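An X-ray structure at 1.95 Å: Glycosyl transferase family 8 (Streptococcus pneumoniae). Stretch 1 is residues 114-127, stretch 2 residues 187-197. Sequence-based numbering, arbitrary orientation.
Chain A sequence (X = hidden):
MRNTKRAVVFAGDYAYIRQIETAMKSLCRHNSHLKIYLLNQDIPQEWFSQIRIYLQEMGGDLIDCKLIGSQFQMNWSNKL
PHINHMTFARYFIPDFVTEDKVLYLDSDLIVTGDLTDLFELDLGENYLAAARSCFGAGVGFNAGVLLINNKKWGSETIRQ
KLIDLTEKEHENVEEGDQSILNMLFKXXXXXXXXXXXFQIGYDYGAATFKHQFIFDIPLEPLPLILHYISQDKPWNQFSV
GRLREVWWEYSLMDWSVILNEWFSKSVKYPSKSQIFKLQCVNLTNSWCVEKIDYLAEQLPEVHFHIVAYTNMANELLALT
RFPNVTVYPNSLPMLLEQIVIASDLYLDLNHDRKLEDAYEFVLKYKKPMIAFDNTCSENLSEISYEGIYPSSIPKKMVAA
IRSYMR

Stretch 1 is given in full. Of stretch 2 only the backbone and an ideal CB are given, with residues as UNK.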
# COMPACT_ATOMS: atom_id res chain seq x y z
N ASP A 114 3.95 18.92 -16.82
CA ASP A 114 2.90 18.97 -17.83
C ASP A 114 3.28 18.11 -19.03
O ASP A 114 4.35 18.30 -19.61
CB ASP A 114 2.71 20.42 -18.27
CG ASP A 114 1.49 20.63 -19.17
OD1 ASP A 114 0.98 19.66 -19.77
OD2 ASP A 114 1.06 21.79 -19.28
N LEU A 115 2.39 17.19 -19.42
CA LEU A 115 2.64 16.31 -20.56
C LEU A 115 1.91 16.74 -21.83
O LEU A 115 1.75 15.93 -22.75
CB LEU A 115 2.26 14.86 -20.22
CG LEU A 115 2.98 14.18 -19.06
CD1 LEU A 115 2.49 12.75 -18.88
CD2 LEU A 115 4.49 14.20 -19.27
N THR A 116 1.48 18.00 -21.88
CA THR A 116 0.68 18.51 -23.01
C THR A 116 1.25 18.15 -24.39
O THR A 116 0.53 17.64 -25.25
CB THR A 116 0.48 20.04 -22.92
OG1 THR A 116 -0.28 20.36 -21.75
CG2 THR A 116 -0.25 20.56 -24.14
N ASP A 117 2.54 18.42 -24.58
CA ASP A 117 3.23 18.14 -25.84
C ASP A 117 3.16 16.66 -26.22
O ASP A 117 3.12 16.31 -27.40
CB ASP A 117 4.70 18.58 -25.76
CG ASP A 117 4.86 20.07 -25.58
OD1 ASP A 117 3.93 20.82 -25.95
OD2 ASP A 117 5.93 20.50 -25.08
N LEU A 118 3.17 15.80 -25.21
CA LEU A 118 3.08 14.36 -25.42
C LEU A 118 1.66 13.94 -25.78
O LEU A 118 1.45 13.12 -26.69
CB LEU A 118 3.55 13.60 -24.18
CG LEU A 118 3.36 12.08 -24.18
CD1 LEU A 118 4.04 11.45 -25.38
CD2 LEU A 118 3.86 11.46 -22.88
N PHE A 119 0.68 14.51 -25.08
CA PHE A 119 -0.73 14.25 -25.35
C PHE A 119 -1.10 14.66 -26.77
O PHE A 119 -1.95 14.02 -27.42
CB PHE A 119 -1.60 15.04 -24.37
CG PHE A 119 -1.60 14.50 -22.96
CD1 PHE A 119 -1.75 13.14 -22.72
CD2 PHE A 119 -1.48 15.36 -21.88
CE1 PHE A 119 -1.76 12.64 -21.42
CE2 PHE A 119 -1.49 14.88 -20.57
CZ PHE A 119 -1.63 13.52 -20.34
N GLU A 120 -0.48 15.73 -27.26
CA GLU A 120 -0.86 16.34 -28.53
C GLU A 120 -0.02 15.88 -29.71
O GLU A 120 -0.16 16.41 -30.81
CB GLU A 120 -0.76 17.87 -28.43
CG GLU A 120 -1.80 18.53 -27.55
CD GLU A 120 -1.58 20.03 -27.42
OE1 GLU A 120 -0.53 20.51 -27.91
OE2 GLU A 120 -2.44 20.71 -26.84
N LEU A 121 0.87 14.92 -29.48
CA LEU A 121 1.72 14.43 -30.56
C LEU A 121 0.87 13.79 -31.65
O LEU A 121 -0.08 13.06 -31.35
CB LEU A 121 2.76 13.43 -30.03
CG LEU A 121 3.68 12.82 -31.09
CD1 LEU A 121 4.46 13.91 -31.81
CD2 LEU A 121 4.64 11.82 -30.47
N ASP A 122 1.19 14.09 -32.91
CA ASP A 122 0.47 13.47 -34.02
C ASP A 122 1.18 12.19 -34.44
O ASP A 122 2.36 12.20 -34.80
CB ASP A 122 0.37 14.44 -35.21
CG ASP A 122 -0.72 14.05 -36.20
OD1 ASP A 122 -1.19 12.89 -36.15
OD2 ASP A 122 -1.10 14.90 -37.03
N LEU A 123 0.45 11.08 -34.39
CA LEU A 123 1.01 9.77 -34.70
C LEU A 123 1.06 9.46 -36.19
O LEU A 123 1.79 8.57 -36.63
CB LEU A 123 0.22 8.68 -33.98
CG LEU A 123 0.25 8.80 -32.46
CD1 LEU A 123 -0.92 8.07 -31.84
CD2 LEU A 123 1.56 8.26 -31.93
N GLY A 124 0.29 10.20 -36.98
CA GLY A 124 0.16 9.91 -38.40
C GLY A 124 -0.38 8.50 -38.60
O GLY A 124 -1.45 8.16 -38.09
N GLU A 125 0.37 7.68 -39.34
CA GLU A 125 -0.03 6.31 -39.62
C GLU A 125 0.72 5.32 -38.73
O GLU A 125 0.52 4.11 -38.82
CB GLU A 125 0.20 5.97 -41.10
CG GLU A 125 -0.54 4.73 -41.60
CD GLU A 125 -1.75 5.06 -42.45
OE1 GLU A 125 -1.69 4.83 -43.68
OE2 GLU A 125 -2.77 5.54 -41.90
N ASN A 126 1.57 5.84 -37.85
CA ASN A 126 2.28 5.00 -36.89
C ASN A 126 1.31 4.37 -35.88
O ASN A 126 0.40 5.04 -35.41
CB ASN A 126 3.36 5.80 -36.16
CG ASN A 126 4.53 6.16 -37.07
OD1 ASN A 126 4.96 7.31 -37.12
ND2 ASN A 126 5.06 5.16 -37.78
N TYR A 127 1.52 3.10 -35.57
CA TYR A 127 0.70 2.40 -34.58
C TYR A 127 0.88 3.01 -33.19
O TYR A 127 -0.02 2.94 -32.35
CB TYR A 127 1.06 0.91 -34.52
CG TYR A 127 0.65 0.09 -35.73
CD1 TYR A 127 -0.48 -0.73 -35.70
CD2 TYR A 127 1.42 0.09 -36.90
CE1 TYR A 127 -0.84 -1.49 -36.79
CE2 TYR A 127 1.06 -0.67 -37.99
CZ TYR A 127 -0.07 -1.46 -37.93
OH TYR A 127 -0.42 -2.22 -39.02
N UNK A 187 9.60 -0.46 -37.51
CA UNK A 187 9.42 0.33 -38.74
C UNK A 187 8.05 1.00 -38.87
O UNK A 187 7.74 1.60 -39.90
CB UNK A 187 9.64 -0.57 -39.96
N UNK A 188 7.22 0.89 -37.83
CA UNK A 188 5.93 1.58 -37.82
C UNK A 188 5.62 2.24 -36.48
O UNK A 188 4.50 2.14 -35.97
CB UNK A 188 4.81 0.60 -38.17
N UNK A 189 6.62 2.91 -35.91
CA UNK A 189 6.42 3.68 -34.68
C UNK A 189 7.15 5.02 -34.72
O UNK A 189 8.20 5.16 -35.35
CB UNK A 189 6.89 2.87 -33.47
N UNK A 190 6.57 6.02 -34.05
CA UNK A 190 7.17 7.34 -33.90
C UNK A 190 8.10 7.37 -32.69
O UNK A 190 7.92 6.59 -31.75
CB UNK A 190 6.09 8.41 -33.76
N UNK A 191 9.07 8.27 -32.70
CA UNK A 191 10.02 8.39 -31.60
C UNK A 191 9.65 9.47 -30.59
O UNK A 191 9.24 10.57 -30.98
CB UNK A 191 11.42 8.68 -32.16
N UNK A 192 9.80 9.16 -29.31
CA UNK A 192 9.68 10.16 -28.25
C UNK A 192 11.07 10.49 -27.74
O UNK A 192 11.96 9.64 -27.75
CB UNK A 192 8.78 9.66 -27.11
N UNK A 193 11.26 11.73 -27.28
CA UNK A 193 12.51 12.12 -26.63
C UNK A 193 12.73 11.29 -25.37
O UNK A 193 11.76 10.79 -24.78
CB UNK A 193 12.50 13.61 -26.29
N UNK A 194 13.98 11.13 -24.96
CA UNK A 194 14.30 10.34 -23.78
C UNK A 194 13.59 10.86 -22.53
O UNK A 194 13.26 10.08 -21.63
CB UNK A 194 15.81 10.33 -23.55
N UNK A 195 13.35 12.16 -22.47
CA UNK A 195 12.76 12.76 -21.27
C UNK A 195 11.30 12.35 -21.04
O UNK A 195 10.74 12.59 -19.96
CB UNK A 195 12.85 14.28 -21.37
N UNK A 196 10.68 11.73 -22.04
CA UNK A 196 9.30 11.26 -21.90
C UNK A 196 9.24 9.80 -21.47
O UNK A 196 8.16 9.22 -21.31
CB UNK A 196 8.54 11.44 -23.22
N UNK A 197 10.42 9.22 -21.29
CA UNK A 197 10.58 7.89 -20.71
C UNK A 197 12.04 7.76 -20.30
O UNK A 197 12.81 7.02 -20.92
CB UNK A 197 10.17 6.79 -21.69

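Position 187 has its CA-to-CB bond pointing away from stretch 1 and a positive phi of 70°, a left-handed conformation that glycine, asparagine and aspartate tolerate best. The residue is Asp187, which makes no contact across.

At 188 the bond points sideways, and the ideal CB lies 3.7 Å from Tyr127 CD2. The backbone is already engaged, Tyr127 N donating to the carbonyl O of 188 at 3.2 Å. A long side chain, aliphatic or polar, could run along the tyrosine. Gln188 does so: its NE2 sits at the ring edge, near the ring plane, 3.5 Å from Tyr127 CE2.

Position 189 turns its CB away, so stretch 1 asks little of the side chain; a beta-branched or aromatic residue would suit the strand-like angles. It is Tyr189. The backbone N of Tyr189 lies 3.3 Å from Asn126 ND2, but both are donors and no hydrogen bond forms.

Position 190 is the first to point its CA-to-CB bond toward stretch 1. Its ideal CB is 3.7 Å from Asn126 OD1, an acceptor, with Leu123 CD2 4.9 Å and Leu121 CD2 5.0 Å from that same ideal CB. Little room separates the CB from the amide, so a small donor such as serine or threonine fits. Ser190, with chi1 in the m well, gives a hydrogen bond from its OG to Asn126 OD1, a short 2.6 Å.

Position 191 points away, and many polar residues would do; it is Ser191.

With 192 the alternation returns the CB toward stretch 1, where Leu118 and Leu121 present methyl groups. The ideal CB is 5.4 Å from Leu118 CD1, a gap that a flexible apolar side chain such as leucine or methionine can span. Leu192 reaches across with CD2, which lies 3.6 Å from both Leu118 CD1 and Leu121 CD2.

Positions 193, 194 and 195 find nothing of stretch 1 near their ideal CB atoms, leaving polar choices free. They are Glu193, Asp194 and Gln195; the last two have partners elsewhere in the structure.

Position 196 lies in a short 3-10 segment and points toward the helix, its ideal CB 4.7 Å from Leu118 CD2. Beyond lie Leu115, then Asp117, so a large, flat side chain with a polar tip is favoured; phenylalanine or methionine could fill part of the space. Tyr196 packs CE1 3.8 Å from Leu118 CB and brings its OH to 3.4 Å from Asp117 CB. A water bound to Asp114 O and Asp117 N also meets that hydroxyl weakly.

Position 197 is out of reach; Asn197 is bonded elsewhere.

Stretch 2 (187-197) DQYSSLEDQYN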
# COMPACT_ATOMS: atom_id res chain seq x y z
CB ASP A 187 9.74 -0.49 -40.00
CG ASP A 187 11.02 -1.29 -39.86
OD1 ASP A 187 12.11 -0.68 -39.80
OD2 ASP A 187 10.94 -2.53 -39.82
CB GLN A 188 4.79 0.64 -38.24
CG GLN A 188 4.86 0.18 -39.70
CD GLN A 188 3.50 0.05 -40.35
OE1 GLN A 188 3.13 -1.03 -40.83
NE2 GLN A 188 2.75 1.15 -40.39
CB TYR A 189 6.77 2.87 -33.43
CG TYR A 189 8.25 2.62 -33.19
CD1 TYR A 189 9.02 3.51 -32.46
CD2 TYR A 189 8.86 1.46 -33.66
CE1 TYR A 189 10.36 3.28 -32.22
CE2 TYR A 189 10.20 1.22 -33.43
CZ TYR A 189 10.95 2.13 -32.71
OH TYR A 189 12.28 1.90 -32.48
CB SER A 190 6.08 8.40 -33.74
OG SER A 190 5.12 8.33 -34.78
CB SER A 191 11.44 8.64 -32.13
OG SER A 191 12.01 7.47 -32.69
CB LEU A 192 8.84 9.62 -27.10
CG LEU A 192 7.39 9.26 -27.37
CD1 LEU A 192 6.76 8.61 -26.15
CD2 LEU A 192 6.61 10.49 -27.77
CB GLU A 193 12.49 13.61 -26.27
CG GLU A 193 12.48 14.56 -27.47
CD GLU A 193 11.42 15.64 -27.35
OE1 GLU A 193 11.57 16.54 -26.50
OE2 GLU A 193 10.43 15.58 -28.11
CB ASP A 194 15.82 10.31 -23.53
CG ASP A 194 16.57 9.49 -24.57
OD1 ASP A 194 15.98 8.56 -25.16
OD2 ASP A 194 17.77 9.78 -24.79
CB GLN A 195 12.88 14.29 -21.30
CG GLN A 195 11.75 15.01 -22.03
CD GLN A 195 11.51 16.41 -21.49
OE1 GLN A 195 11.64 16.65 -20.28
NE2 GLN A 195 11.16 17.35 -22.37
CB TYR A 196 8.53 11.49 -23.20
CG TYR A 196 8.16 12.93 -23.43
CD1 TYR A 196 7.24 13.56 -22.60
CD2 TYR A 196 8.72 13.66 -24.47
CE1 TYR A 196 6.89 14.87 -22.80
CE2 TYR A 196 8.37 14.98 -24.67
CZ TYR A 196 7.45 15.58 -23.83
OH TYR A 196 7.09 16.89 -24.02
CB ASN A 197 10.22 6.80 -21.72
CG ASN A 197 10.12 5.42 -21.10
OD1 ASN A 197 10.56 5.19 -19.97
ND2 ASN A 197 9.56 4.48 -21.85
O HOH W 1 4.75 18.68 -22.30
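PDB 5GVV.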